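Local coordinates for hypothetical protein PP-LUZ7_gp033 (Pseudomonas phage LUZ7, PDB 3PF6), which is of unknown function but is a small phage protein of the DUF6833 family, with two chains in its assembly, at residues 19-22 / 23-26. Sequence-based numbering, arbitrary orientation.
Sequences HPST and KDAL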
loop_
_atom_site.group_PDB
_atom_site.type_symbol
_atom_site.label_atom_id
_atom_site.label_comp_id
_atom_site.label_asym_id
_atom_site.label_seq_id
_atom_site.Cartn_x
_atom_site.Cartn_y
_atom_site.Cartn_z
ATOM N N HIS A 19 9.944 -2.102 -5.948
ATOM C CA HIS A 19 11.122 -2.131 -5.081
ATOM C C HIS A 19 11.598 -3.543 -4.834
ATOM O O HIS A 19 10.872 -4.495 -5.108
ATOM C CB HIS A 19 10.788 -1.421 -3.797
ATOM C CG HIS A 19 10.453 0.011 -4.008
ATOM N ND1 HIS A 19 11.406 0.935 -4.357
ATOM C CD2 HIS A 19 9.267 0.663 -3.995
ATOM C CE1 HIS A 19 10.812 2.109 -4.539
ATOM N NE2 HIS A 19 9.523 1.977 -4.290
ATOM N N PRO A 20 12.816 -3.683 -4.319
ATOM C CA PRO A 20 13.375 -4.999 -4.106
ATOM C C PRO A 20 12.640 -5.815 -3.024
ATOM O O PRO A 20 12.682 -7.054 -3.029
ATOM C CB PRO A 20 14.808 -4.689 -3.660
ATOM C CG PRO A 20 15.105 -3.342 -4.047
ATOM C CD PRO A 20 13.812 -2.615 -4.089
ATOM N N SER A 21 11.992 -5.126 -2.105
ATOM C CA SER A 21 11.342 -5.783 -0.961
ATOM C C SER A 21 10.296 -4.888 -0.399
ATOM O O SER A 21 10.308 -3.669 -0.608
ATOM C CB SER A 21 12.346 -6.117 0.140
ATOM O OG SER A 21 12.950 -4.970 0.676
ATOM N N THR A 22 9.400 -5.479 0.389
ATOM C CA THR A 22 8.409 -4.656 1.055
ATOM C C THR A 22 9.092 -3.723 2.064
ATOM O O THR A 22 8.624 -2.604 2.306
ATOM C CB THR A 22 7.296 -5.509 1.691
ATOM O OG1 THR A 22 7.892 -6.531 2.489
ATOM C CG2 THR A 22 6.415 -6.133 0.587
ATOM N N LYS A 23 10.210 -4.158 2.631
ATOM C CA LYS A 23 11.022 -3.261 3.442
ATOM C C LYS A 23 11.394 -1.975 2.730
ATOM O O LYS A 23 11.176 -0.864 3.229
ATOM C CB LYS A 23 12.282 -3.994 3.918
ATOM C CG LYS A 23 13.143 -3.181 4.813
ATOM C CD LYS A 23 14.346 -3.980 5.329
ATOM C CE LYS A 23 15.343 -3.053 6.055
ATOM N NZ LYS A 23 16.469 -3.781 6.704
ATOM N N ASP A 24 11.972 -2.128 1.542
ATOM C CA ASP A 24 12.391 -1.004 0.708
ATOM C C ASP A 24 11.203 -0.127 0.317
ATOM O O ASP A 24 11.307 1.097 0.268
ATOM C CB ASP A 24 13.068 -1.518 -0.577
ATOM C CG ASP A 24 14.384 -2.237 -0.310
ATOM O OD1 ASP A 24 15.440 -1.632 -0.472
ATOM O OD2 ASP A 24 14.347 -3.409 0.118
ATOM N N ALA A 25 10.064 -0.766 0.000
ATOM C CA ALA A 25 8.864 -0.025 -0.405
ATOM C C ALA A 25 8.371 0.853 0.743
ATOM O O ALA A 25 7.907 1.978 0.547
ATOM C CB ALA A 25 7.750 -1.015 -0.841
ATOM N N LEU A 26 8.463 0.337 1.974
ATOM C CA LEU A 26 8.108 1.137 3.137
ATOM C C LEU A 26 9.069 2.299 3.348
ATOM O O LEU A 26 8.644 3.437 3.554
ATOM C CB LEU A 26 8.028 0.270 4.410
ATOM C CG LEU A 26 6.862 -0.721 4.450
ATOM C CD1 LEU A 26 7.081 -1.690 5.611
ATOM C CD2 LEU A 26 5.504 -0.001 4.518
#
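The carbonyl oxygen of Ser-21 takes the N-H of Ala-25 at 3.0 Å and so closes the first turn of helix 22-32. Ser-21 itself is the N-cap, and it illustrates the general principle of capping: the side chain before a helix satisfies a first-turn N-H that has no carbonyl partner earlier in the helix. With chi1 at 62° its hydroxyl folds back between backbone N and carbonyl carbon, where OG accepts from Asp-24 N at 3.1 Å, a geometry that is less certain because the model brings OG too near the Asp-24 carboxylate. One residue on, Thr-22 O receives Leu-26 N. Pro-20 and Asp-24 cross at about a right angle, CD of the ring resting 3.8 Å from Asp-24 CB. The helix start is also part of the dimer interface: Thr-22 OG1 is hydrogen-bonded to Val-8 O of the second subunit, whose Tyr-48 packs on Ala-25 and Leu-26. Within its own chain, Leu-26 reaches Phe-41, Leu-45 and Met-46 of helix 38-58. His-19 lies beside the turn, CB near Asp-24 CB; Ala-25 CA lies oblique to its ring, nearest to CD2 at 3.7 Å.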